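Local coordinates for protein pyruvate formate-lyase 2 (PDB 2F3O) that is of unknown function but belongs to the glycyl radical enzymes and may act as a lyase, at residues P161-R166 with S515-D520; W170-S175 with A198-S203; A441-V446 with G539-G544; A627-M632 with P657-S662. All coordinates share one frame; numbering follows the deposited sequence.

Contact 1. Residues P161-R166 with S515-D520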
loop_
_atom_site.group_PDB
_atom_site.type_symbol
_atom_site.label_atom_id
_atom_site.label_comp_id
_atom_site.label_asym_id
_atom_site.label_seq_id
_atom_site.Cartn_x
_atom_site.Cartn_y
_atom_site.Cartn_z
ATOM N N PRO A 161 23.802 15.007 13.785
ATOM C CA PRO A 161 24.680 14.125 13.017
ATOM C C PRO A 161 24.293 13.847 11.550
ATOM O O PRO A 161 25.184 13.586 10.748
ATOM C CB PRO A 161 24.706 12.832 13.846
ATOM C CG PRO A 161 23.589 12.911 14.739
ATOM C CD PRO A 161 23.301 14.334 14.993
ATOM N N TYR A 162 22.999 13.918 11.213
ATOM C CA TYR A 162 22.539 13.813 9.818
ATOM C C TYR A 162 23.062 15.009 9.028
ATOM O O TYR A 162 23.541 14.871 7.893
ATOM C CB TYR A 162 20.998 13.793 9.756
ATOM C CG TYR A 162 20.387 13.556 8.376
ATOM C CD1 TYR A 162 20.570 12.352 7.723
ATOM C CD2 TYR A 162 19.619 14.544 7.733
ATOM C CE1 TYR A 162 20.014 12.110 6.490
ATOM C CE2 TYR A 162 19.048 14.306 6.467
ATOM C CZ TYR A 162 19.270 13.075 5.853
ATOM O OH TYR A 162 18.758 12.770 4.600
ATOM N N LEU A 163 22.962 16.174 9.662
ATOM C CA LEU A 163 23.334 17.435 9.062
ATOM C C LEU A 163 24.839 17.500 8.889
ATOM O O LEU A 163 25.324 17.846 7.812
ATOM C CB LEU A 163 22.823 18.604 9.913
ATOM C CG LEU A 163 21.296 18.771 9.902
ATOM C CD1 LEU A 163 20.850 19.911 10.783
ATOM C CD2 LEU A 163 20.764 18.956 8.478
ATOM N N LEU A 164 25.571 17.083 9.923
ATOM C CA LEU A 164 27.032 17.236 9.966
ATOM C C LEU A 164 27.752 16.337 8.991
ATOM O O LEU A 164 28.913 16.581 8.694
ATOM C CB LEU A 164 27.588 17.026 11.385
ATOM C CG LEU A 164 27.157 18.109 12.382
ATOM C CD1 LEU A 164 27.266 17.652 13.826
ATOM C CD2 LEU A 164 27.883 19.386 12.192
ATOM N N ARG A 165 27.056 15.309 8.508
ATOM C CA ARG A 165 27.596 14.353 7.542
ATOM C C ARG A 165 27.269 14.738 6.096
ATOM O O ARG A 165 27.679 14.064 5.153
ATOM C CB ARG A 165 27.102 12.938 7.847
ATOM C CG ARG A 165 27.796 12.330 9.043
ATOM C CD ARG A 165 27.373 10.879 9.321
ATOM N NE ARG A 165 26.022 10.790 9.906
ATOM C CZ ARG A 165 25.720 10.282 11.107
ATOM N NH1 ARG A 165 26.672 9.789 11.899
ATOM N NH2 ARG A 165 24.449 10.260 11.505
ATOM N N ARG A 166 26.539 15.835 5.930
ATOM C CA ARG A 166 26.126 16.278 4.614
ATOM C C ARG A 166 26.439 17.752 4.381
ATOM O O ARG A 166 27.120 18.112 3.417
ATOM C CB ARG A 166 24.641 16.064 4.463
ATOM C CG ARG A 166 24.253 14.692 3.976
ATOM C CD ARG A 166 22.905 14.304 4.586
ATOM N NE ARG A 166 23.151 13.168 5.441
ATOM C CZ ARG A 166 22.858 11.940 5.076
ATOM N NH1 ARG A 166 22.222 11.744 3.939
ATOM N NH2 ARG A 166 23.141 10.931 5.862
ATOM N N SER A 515 12.234 20.101 8.562
ATOM C CA SER A 515 12.135 18.857 7.800
ATOM C C SER A 515 13.474 18.310 7.333
ATOM O O SER A 515 13.679 17.112 7.375
ATOM C CB SER A 515 11.230 19.029 6.588
ATOM O OG SER A 515 9.896 19.100 7.010
ATOM N N LEU A 516 14.405 19.166 6.929
ATOM C CA LEU A 516 15.697 18.653 6.493
ATOM C C LEU A 516 16.415 17.988 7.644
ATOM O O LEU A 516 17.179 17.030 7.462
ATOM C CB LEU A 516 16.564 19.758 5.907
ATOM C CG LEU A 516 16.595 19.897 4.382
ATOM C CD1 LEU A 516 15.245 19.588 3.751
ATOM C CD2 LEU A 516 17.025 21.299 4.031
ATOM N N CYS A 517 16.122 18.484 8.840
ATOM C CA CYS A 517 16.795 18.034 10.038
ATOM C C CYS A 517 16.143 16.856 10.712
ATOM O O CYS A 517 16.576 16.510 11.807
ATOM C CB CYS A 517 16.801 19.136 11.086
ATOM S SG CYS A 517 17.233 20.751 10.531
ATOM N N VAL A 518 15.070 16.295 10.161
ATOM C CA VAL A 518 14.446 15.152 10.828
ATOM C C VAL A 518 14.328 13.976 9.883
ATOM O O VAL A 518 13.670 14.055 8.858
ATOM C CB VAL A 518 13.069 15.478 11.460
ATOM C CG1 VAL A 518 12.492 14.233 12.150
ATOM C CG2 VAL A 518 13.172 16.630 12.445
ATOM N N GLU A 519 14.950 12.867 10.248
ATOM C CA GLU A 519 15.218 11.840 9.272
ATOM C C GLU A 519 14.007 11.088 8.763
ATOM O O GLU A 519 12.985 10.942 9.435
ATOM C CB GLU A 519 16.301 10.880 9.725
ATOM C CG GLU A 519 17.458 10.801 8.761
ATOM C CD GLU A 519 18.558 9.886 9.256
ATOM O OE1 GLU A 519 19.115 9.100 8.445
ATOM O OE2 GLU A 519 18.869 9.947 10.464
ATOM N N ASP A 520 14.224 10.615 7.537
ATOM C CA ASP A 520 13.258 10.193 6.527
ATOM C C ASP A 520 12.555 11.341 5.767
ATOM O O ASP A 520 12.208 11.154 4.622
ATOM C CB ASP A 520 12.345 9.058 7.015
ATOM C CG ASP A 520 13.117 7.781 7.320
ATOM O OD1 ASP A 520 14.355 7.828 7.353
ATOM O OD2 ASP A 520 12.483 6.726 7.525
#

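Contact 2. Residues W170-S175 with A198-S203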
loop_
_atom_site.group_PDB
_atom_site.type_symbol
_atom_site.label_atom_id
_atom_site.label_comp_id
_atom_site.label_asym_id
_atom_site.label_seq_id
_atom_site.Cartn_x
_atom_site.Cartn_y
_atom_site.Cartn_z
ATOM N N TRP A 170 25.043 20.092 0.203
ATOM C CA TRP A 170 24.632 18.774 -0.253
ATOM C C TRP A 170 23.154 18.803 -0.525
ATOM O O TRP A 170 22.712 18.320 -1.553
ATOM C CB TRP A 170 24.936 17.694 0.780
ATOM C CG TRP A 170 24.655 16.334 0.267
ATOM C CD1 TRP A 170 25.458 15.591 -0.539
ATOM C CD2 TRP A 170 23.479 15.548 0.503
ATOM N NE1 TRP A 170 24.864 14.393 -0.823
ATOM C CE2 TRP A 170 23.645 14.335 -0.195
ATOM C CE3 TRP A 170 22.293 15.755 1.222
ATOM C CZ2 TRP A 170 22.671 13.317 -0.185
ATOM C CZ3 TRP A 170 21.330 14.729 1.239
ATOM C CH2 TRP A 170 21.528 13.536 0.539
ATOM N N PHE A 171 22.404 19.394 0.394
ATOM C CA PHE A 171 20.956 19.421 0.295
ATOM C C PHE A 171 20.523 20.202 -0.927
ATOM O O PHE A 171 19.611 19.783 -1.650
ATOM C CB PHE A 171 20.317 19.999 1.566
ATOM C CG PHE A 171 20.427 19.081 2.747
ATOM C CD1 PHE A 171 19.530 18.053 2.927
ATOM C CD2 PHE A 171 21.449 19.222 3.656
ATOM C CE1 PHE A 171 19.648 17.199 4.000
ATOM C CE2 PHE A 171 21.564 18.369 4.709
ATOM C CZ PHE A 171 20.663 17.358 4.881
ATOM N N LEU A 172 21.215 21.310 -1.168
ATOM C CA LEU A 172 20.886 22.187 -2.263
ATOM C C LEU A 172 21.066 21.436 -3.557
ATOM O O LEU A 172 20.160 21.424 -4.398
ATOM C CB LEU A 172 21.766 23.432 -2.216
ATOM C CG LEU A 172 21.680 24.406 -3.383
ATOM C CD1 LEU A 172 20.260 24.859 -3.535
ATOM C CD2 LEU A 172 22.591 25.581 -3.123
ATOM N N GLU A 173 22.209 20.775 -3.692
ATOM C CA GLU A 173 22.504 20.026 -4.905
ATOM C C GLU A 173 21.631 18.786 -5.077
ATOM O O GLU A 173 21.269 18.433 -6.202
ATOM C CB GLU A 173 23.963 19.616 -4.937
ATOM C CG GLU A 173 24.919 20.768 -5.117
ATOM C CD GLU A 173 26.362 20.326 -4.969
ATOM O OE1 GLU A 173 26.666 19.139 -5.246
ATOM O OE2 GLU A 173 27.183 21.167 -4.577
ATOM N N GLU A 174 21.301 18.129 -3.970
ATOM C CA GLU A 174 20.515 16.910 -4.034
ATOM C C GLU A 174 19.088 17.258 -4.377
ATOM O O GLU A 174 18.473 16.562 -5.177
ATOM C CB GLU A 174 20.632 16.079 -2.744
ATOM C CG GLU A 174 20.076 14.626 -2.819
ATOM C CD GLU A 174 20.710 13.741 -3.915
ATOM O OE1 GLU A 174 21.925 13.862 -4.155
ATOM O OE2 GLU A 174 20.001 12.900 -4.522
ATOM N N SER A 175 18.600 18.368 -3.818
ATOM C CA SER A 175 17.280 18.896 -4.158
ATOM C C SER A 175 17.222 19.205 -5.629
ATOM O O SER A 175 16.211 18.915 -6.272
ATOM C CB SER A 175 16.935 20.169 -3.394
ATOM O OG SER A 175 16.836 19.933 -2.015
ATOM N N ALA A 198 11.028 23.707 -1.927
ATOM C CA ALA A 198 11.175 24.412 -0.670
ATOM C C ALA A 198 12.548 24.140 -0.083
ATOM O O ALA A 198 13.221 25.067 0.355
ATOM C CB ALA A 198 10.089 24.005 0.299
ATOM N N ALA A 199 12.959 22.875 -0.111
ATOM C CA ALA A 199 14.228 22.449 0.439
ATOM C C ALA A 199 15.381 23.241 -0.174
ATOM O O ALA A 199 16.209 23.762 0.574
ATOM C CB ALA A 199 14.423 20.964 0.222
ATOM N N LYS A 200 15.403 23.333 -1.515
ATOM C CA LYS A 200 16.351 24.143 -2.281
ATOM C C LYS A 200 16.490 25.562 -1.743
ATOM O O LYS A 200 17.575 25.971 -1.304
ATOM C CB LYS A 200 15.867 24.241 -3.726
ATOM C CG LYS A 200 16.764 25.066 -4.658
ATOM C CD LYS A 200 16.118 25.251 -5.993
ATOM C CE LYS A 200 16.358 26.645 -6.519
ATOM N NZ LYS A 200 17.662 26.670 -7.253
ATOM N N ILE A 201 15.374 26.294 -1.796
ATOM C CA ILE A 201 15.231 27.634 -1.228
ATOM C C ILE A 201 15.763 27.723 0.207
ATOM O O ILE A 201 16.600 28.568 0.521
ATOM C CB ILE A 201 13.739 28.080 -1.255
ATOM C CG1 ILE A 201 13.269 28.255 -2.697
ATOM C CG2 ILE A 201 13.528 29.393 -0.516
ATOM C CD1 ILE A 201 11.789 28.576 -2.844
ATOM N N VAL A 202 15.304 26.824 1.060
ATOM C CA VAL A 202 15.683 26.832 2.467
ATOM C C VAL A 202 17.164 26.491 2.718
ATOM O O VAL A 202 17.766 26.988 3.675
ATOM C CB VAL A 202 14.691 25.945 3.267
ATOM C CG1 VAL A 202 15.376 24.862 4.044
ATOM C CG2 VAL A 202 13.796 26.798 4.110
ATOM N N SER A 203 17.758 25.688 1.838
ATOM C CA SER A 203 19.185 25.412 1.911
ATOM C C SER A 203 20.008 26.645 1.543
ATOM O O SER A 203 20.952 26.996 2.249
ATOM C CB SER A 203 19.555 24.260 0.985
ATOM O OG SER A 203 18.805 23.111 1.325
#

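Contact 3. Residues A441-V446 with G539-G544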
loop_
_atom_site.group_PDB
_atom_site.type_symbol
_atom_site.label_atom_id
_atom_site.label_comp_id
_atom_site.label_asym_id
_atom_site.label_seq_id
_atom_site.Cartn_x
_atom_site.Cartn_y
_atom_site.Cartn_z
ATOM N N ALA A 441 2.138 18.330 23.255
ATOM C CA ALA A 441 1.057 18.699 22.363
ATOM C C ALA A 441 -0.185 19.068 23.143
ATOM O O ALA A 441 -0.964 19.930 22.709
ATOM C CB ALA A 441 0.769 17.599 21.408
ATOM N N ALA A 442 -0.362 18.410 24.287
ATOM C CA ALA A 442 -1.384 18.804 25.254
ATOM C C ALA A 442 -0.980 18.494 26.672
ATOM O O ALA A 442 -0.084 17.689 26.932
ATOM C CB ALA A 442 -2.718 18.146 24.953
ATOM N N LEU A 443 -1.671 19.165 27.585
ATOM C CA LEU A 443 -1.597 18.905 29.031
ATOM C C LEU A 443 -3.030 18.720 29.530
ATOM O O LEU A 443 -3.904 19.524 29.224
ATOM C CB LEU A 443 -0.911 20.086 29.738
ATOM C CG LEU A 443 0.558 20.323 29.330
ATOM C CD1 LEU A 443 0.759 21.702 28.705
ATOM C CD2 LEU A 443 1.519 20.068 30.489
ATOM N N ILE A 444 -3.294 17.652 30.262
ATOM C CA ILE A 444 -4.668 17.344 30.657
ATOM C C ILE A 444 -4.879 17.361 32.167
ATOM O O ILE A 444 -4.148 16.713 32.922
ATOM C CB ILE A 444 -5.083 15.973 30.126
ATOM C CG1 ILE A 444 -5.161 16.013 28.607
ATOM C CG2 ILE A 444 -6.407 15.528 30.718
ATOM C CD1 ILE A 444 -5.141 14.653 27.995
ATOM N N ASN A 445 -5.882 18.118 32.598
ATOM C CA ASN A 445 -6.284 18.160 33.995
ATOM C C ASN A 445 -7.094 16.936 34.328
ATOM O O ASN A 445 -8.304 16.929 34.110
ATOM C CB ASN A 445 -7.152 19.397 34.231
ATOM C CG ASN A 445 -7.478 19.619 35.681
ATOM O OD1 ASN A 445 -6.968 18.911 36.565
ATOM N ND2 ASN A 445 -8.334 20.610 35.947
ATOM N N VAL A 446 -6.453 15.914 34.887
ATOM C CA VAL A 446 -7.172 14.687 35.194
ATOM C C VAL A 446 -7.986 14.820 36.485
ATOM O O VAL A 446 -8.863 14.003 36.755
ATOM C CB VAL A 446 -6.255 13.453 35.228
ATOM C CG1 VAL A 446 -5.210 13.575 34.164
ATOM C CG2 VAL A 446 -5.603 13.278 36.598
ATOM N N GLY A 539 2.769 13.645 22.050
ATOM C CA GLY A 539 2.896 13.566 23.508
ATOM C C GLY A 539 1.831 14.323 24.265
ATOM O O GLY A 539 1.756 15.539 24.169
ATOM N N ILE A 540 0.975 13.628 25.001
ATOM C CA ILE A 540 0.017 14.348 25.847
ATOM C C ILE A 540 0.183 14.004 27.324
ATOM O O ILE A 540 0.550 12.885 27.658
ATOM C CB ILE A 540 -1.452 14.197 25.385
ATOM C CG1 ILE A 540 -1.880 12.740 25.392
ATOM C CG2 ILE A 540 -1.657 14.803 24.005
ATOM C CD1 ILE A 540 -3.264 12.533 24.846
ATOM N N GLN A 541 -0.027 14.995 28.197
ATOM C CA GLN A 541 0.404 14.913 29.619
ATOM C C GLN A 541 -0.696 14.910 30.647
ATOM O O GLN A 541 -1.645 15.679 30.552
ATOM C CB GLN A 541 1.310 16.077 29.987
ATOM C CG GLN A 541 2.733 15.910 29.579
ATOM C CD GLN A 541 2.922 15.666 28.090
ATOM O OE1 GLN A 541 3.128 14.533 27.671
ATOM N NE2 GLN A 541 2.816 16.712 27.288
ATOM N N ALA A 542 -0.540 14.061 31.655
ATOM C CA ALA A 542 -1.472 14.031 32.778
ATOM C C ALA A 542 -1.028 14.985 33.876
ATOM O O ALA A 542 0.090 14.912 34.372
ATOM C CB ALA A 542 -1.583 12.645 33.324
ATOM N N VAL A 543 -1.895 15.908 34.244
ATOM C CA VAL A 543 -1.638 16.667 35.445
ATOM C C VAL A 543 -2.721 16.446 36.511
ATOM O O VAL A 543 -3.934 16.413 36.215
ATOM C CB VAL A 543 -1.261 18.159 35.165
ATOM C CG1 VAL A 543 -1.321 18.489 33.684
ATOM C CG2 VAL A 543 -2.088 19.118 35.991
ATOM N N GLY A 544 -2.253 16.215 37.740
ATOM C CA GLY A 544 -3.123 16.022 38.901
ATOM C C GLY A 544 -3.333 14.558 39.238
ATOM O O GLY A 544 -4.404 14.162 39.706
#

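Contact 4. Residues A627-M632 with P657-S662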
loop_
_atom_site.group_PDB
_atom_site.type_symbol
_atom_site.label_atom_id
_atom_site.label_comp_id
_atom_site.label_asym_id
_atom_site.label_seq_id
_atom_site.Cartn_x
_atom_site.Cartn_y
_atom_site.Cartn_z
ATOM N N ALA A 627 1.886 8.858 26.014
ATOM C CA ALA A 627 1.499 9.367 27.358
ATOM C C ALA A 627 2.667 9.945 28.145
ATOM O O ALA A 627 3.706 9.284 28.316
ATOM C CB ALA A 627 0.821 8.280 28.174
ATOM N N GLY A 628 2.502 11.175 28.631
ATOM C CA GLY A 628 3.502 11.791 29.517
ATOM C C GLY A 628 2.927 12.249 30.851
ATOM O O GLY A 628 1.709 12.358 31.005
ATOM N N CYS A 629 3.795 12.516 31.827
ATOM C CA CYS A 629 3.331 13.103 33.084
ATOM C C CYS A 629 4.208 14.218 33.618
ATOM O O CYS A 629 5.072 13.983 34.465
ATOM C CB CYS A 629 3.185 12.043 34.165
ATOM S SG CYS A 629 2.127 12.619 35.494
ATOM N N TYR A 630 3.980 15.431 33.144
ATOM C CA TYR A 630 4.748 16.555 33.629
ATOM C C TYR A 630 3.873 17.779 33.517
ATOM O O TYR A 630 3.023 17.830 32.637
ATOM C CB TYR A 630 6.093 16.702 32.882
ATOM C CG TYR A 630 6.026 17.055 31.428
ATOM C CD1 TYR A 630 5.940 18.382 31.008
ATOM C CD2 TYR A 630 6.088 16.063 30.471
ATOM C CE1 TYR A 630 5.873 18.698 29.678
ATOM C CE2 TYR A 630 6.051 16.365 29.141
ATOM C CZ TYR A 630 5.923 17.678 28.744
ATOM O OH TYR A 630 5.876 17.963 27.407
ATOM N N PRO A 631 4.053 18.757 34.421
ATOM C CA PRO A 631 3.060 19.803 34.500
ATOM C C PRO A 631 3.271 21.120 33.774
ATOM O O PRO A 631 2.278 21.806 33.544
ATOM C CB PRO A 631 3.038 20.105 35.994
ATOM C CG PRO A 631 4.419 19.859 36.429
ATOM C CD PRO A 631 5.063 18.901 35.483
ATOM N N MET A 632 4.512 21.477 33.427
ATOM C CA MET A 632 4.919 22.896 33.270
ATOM C C MET A 632 4.494 23.642 34.526
ATOM O O MET A 632 4.785 23.182 35.620
ATOM C CB MET A 632 4.383 23.574 31.995
ATOM C CG MET A 632 4.840 22.922 30.686
ATOM S SD MET A 632 6.598 22.523 30.593
ATOM C CE MET A 632 7.345 24.153 30.635
ATOM N N PRO A 657 2.547 18.497 40.973
ATOM C CA PRO A 657 3.341 18.657 39.769
ATOM C C PRO A 657 4.070 17.384 39.300
ATOM O O PRO A 657 4.975 16.874 39.987
ATOM C CB PRO A 657 4.346 19.741 40.175
ATOM C CG PRO A 657 4.447 19.640 41.691
ATOM C CD PRO A 657 3.375 18.689 42.174
ATOM N N GLY A 658 3.684 16.898 38.121
ATOM C CA GLY A 658 4.331 15.739 37.522
ATOM C C GLY A 658 3.996 14.490 38.299
ATOM O O GLY A 658 2.841 14.249 38.647
ATOM N N VAL A 659 5.021 13.707 38.602
ATOM C CA VAL A 659 4.842 12.529 39.427
ATOM C C VAL A 659 5.282 12.829 40.853
ATOM O O VAL A 659 5.545 11.917 41.641
ATOM C CB VAL A 659 5.572 11.303 38.847
ATOM C CG1 VAL A 659 4.921 10.907 37.550
ATOM C CG2 VAL A 659 7.036 11.591 38.619
ATOM N N SER A 660 5.355 14.118 41.180
ATOM C CA SER A 660 5.730 14.542 42.516
ATOM C C SER A 660 4.459 14.751 43.348
ATOM O O SER A 660 3.451 15.235 42.827
ATOM C CB SER A 660 6.590 15.813 42.461
ATOM O OG SER A 660 7.655 15.705 41.529
ATOM N N PRO A 661 4.495 14.354 44.638
ATOM C CA PRO A 661 3.374 14.429 45.578
ATOM C C PRO A 661 2.836 15.825 45.789
ATOM O O PRO A 661 3.509 16.802 45.454
ATOM C CB PRO A 661 3.982 13.930 46.892
ATOM C CG PRO A 661 5.441 13.972 46.714
ATOM C CD PRO A 661 5.671 13.731 45.272
ATOM N N SER A 662 1.635 15.916 46.353
ATOM C CA SER A 662 1.050 17.218 46.656
ATOM C C SER A 662 1.905 18.039 47.643
ATOM O O SER A 662 2.753 17.498 48.377
ATOM C CB SER A 662 -0.380 17.057 47.160
ATOM O OG SER A 662 -1.263 16.777 46.094
#

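Contact 1. Residues P161-R166 with S515-D520
Tyr-162, whose ring meets Glu-519 across the contact, has its backbone carbonyl held by its own chain: Arg-166 NE donates to Tyr-162 O at 3.0 Å, with a bent N-H...O angle of 138°. The bond folds the arginine back onto the tyrosine, and its guanidinium covers one face of the phenol ring, with Tyr-162 CE1 beneath the centre of the group. Over the opposite face comes Glu-519. Its CG makes a CH-pi contact 3.8 Å from the centroid of the Tyr-162 ring, and its carboxylate runs on above the CD1-CE1 side, tilted 25° from the ring plane. At the ring edge, near its plane, Leu-516 O lies 3.5 Å from Tyr-162 CE2, where the aromatic C-H groups are weakly positive. A chi1 of -175° puts Tyr-162 CG anti to the backbone N, on the side facing 515-520. Beside it, Leu-163 CD1 packs on Cys-517 SG at 3.7 Å, an apolar touch between the end of helix 160-164 and the turn that follows helix 512-516. Arg-165 NE and Arg-166 NH2 both form salt bridges to Asp-415 of the second subunit, so the site borders a subunit interface. Arg-166 NH2 and Glu-519 OE1 stay 5.1 Å apart across the CD1-CE1 edge, too far for a salt bridge; as OE2 bonds weakly to Asn-159 and pairs at long range with Arg-416 of the second subunit, attraction between the layers is probably modest.

Contact 2. Residues W170-S175 with A198-S203
Ser-175 and Ser-203 face each other's helices with matching torsions: in both, OG is anti to the carbonyl carbon (chi1 -64° and -57°), which turns the hydroxyl back along its own helix. Ser-175 OG donates to Phe-171 O at 2.8 Å, and Ser-203 OG donates to Ala-199 O at the same length. Each acceptor also takes the backbone N-H of its serine; at Phe-171 O the hydroxyl and the amide arrive from opposite faces of the carbonyl plane. What the serines offer across the contact is therefore packing: Ser-175 OG rests on Ala-199 CB at 3.4 Å, and Ser-203 OG on Phe-171 CB at 3.5 Å. Leu-172 closes one flank, its CD1 reaching both Lys-200 O and Lys-200 CG at 3.7 Å. Lys-200 then carries on past the leucine, and its NZ pairs with Glu-204. The helices 168-184 and 190-221, consecutive in the chain, form an antiparallel helical hairpin, with short-segment axes 8.4 Å apart and N-to-C directions at 151°. Phe-522 and Leu-516 pack against the Phe-171 ring. No hydrogen bond joins the segments: the buried hydroxyls are satisfied within their own helices, and packing does the joining, of serines and Ala-199 centrally and Leu-172 on Lys-200 beside them.

Contact 3. Residues A441-V446 with G539-G544
The carboxamide of Gln-541 lies between two oxygens: over one face, on its nitrogen side, is Ala-442 O of the neighbouring strand, and over the other is the hydroxyl of Tyr-630. Ala-442 O is 3.1 Å from Gln-541 NE2, but the angle is too poor for a hydrogen bond; NE2 donates instead to Asp-440 OD1, and OE1 receives a weak bond from Asn-687. A second flat group, the carboxamide of Asn-445, gives its ND2 to Ser-143 O and Thr-642 OG1, while OD1 weakly caps the start of the following helix. Between the strands runs a parallel ladder. Ala-442 O takes the backbone N-H of Gln-541, N to O 3.0 Å, the donor lying above the carbonyl plane. Ile-444 is bonded through both its N-H and its C=O: its N donates to Gln-541 O at 2.6 Å, and its O accepts from Val-543 N at 2.7 Å with a nearly straight N-H...O angle of 168°. Val-446 N to Val-543 O, 2.9 Å, continues the ladder at one end, and Ala-441 N to Gly-539 O, 3.0 Å, finishes it at the other. Ala-442, Ile-444, Ile-540 and Ala-542 share one face, where Ala-442 CB touches Ile-540 CG2 at 3.6 Å. Leu-443, Gln-541, Asn-445 and Val-543 share the other. Helices 477-508 and 597-615 cover the first face, and helix 634-640 packs on Leu-443, Asn-445 and Val-543 of the second. These two strands are the inner pair of their sheet, flanked by the antiparallel strand 145-147 and the parallel strand 624-628.

Contact 4. Residues A627-M632 with P657-S662
Pro-657 to Ser-660 form a type II' beta turn, and its first three residues pack against Cys-629, Tyr-630 and Pro-631, in the segment that continues from strand 624-628. The turn is closed by a single backbone bond, Ser-660 N to Pro-657 O at 3.0 Å. Gly-658 occupies its second position with phi 70° and psi -132°, backbone angles that glycine adopts readily. Backbone packing makes up the middle of the contact: Gly-658 CA rests 3.6 Å from Cys-629 O and 4.0 Å from Tyr-630 CA, so the two backbones meet with no side chain between them. Apolar side chains frame this on two flanks. On one, the proline rings abut, Pro-631 CG to Pro-657 CB at 3.7 Å. On the other, Cys-629 carries SG anti to its backbone N (chi1 -161°), and the sulfur approaches both Val-659 CG1 and the carbonyl oxygen of Gly-658. Polar bonding is directed elsewhere, and no hydrogen bond crosses between the segments. The side chain of Tyr-630 leaves the contact, and its OH bonds to Ser-439 O and weakly to a glycerol that probably came from the crystallisation liquor. Val-659 O is taken by Tyr-592 OH, and Ser-660 OG by Thr-692 N. The contact thus joins the lyase-like part of the sequence to the beginning of the glycine-radical family region. Where the proline ring meets the turn, Pro-631 CG lies 3.5 Å from Gly-658 N.

The contacts fall into two pairs. Contacts 1 and 2, centres 12 Å apart, touch through Leu-516, whose CD2 packs on Ser-203 OG at 3.7 Å, and through Phe-171, which reaches Tyr-162 and Arg-166; contact 2 is nested in the loop that contact 1 closes. Contacts 3 and 4, centres 9 Å apart, share a sheet: Ile-540 O and Gly-628 N, 2.8 Å apart, probably form a hydrogen bond between its neighbouring strands. The bound glycerol lies beside this second pair, about 3 Å from the Tyr-630 side chain and about 6 Å from that of Gln-541. Contact 1, at the subunit interface, is centred about 33 Å from contact 4.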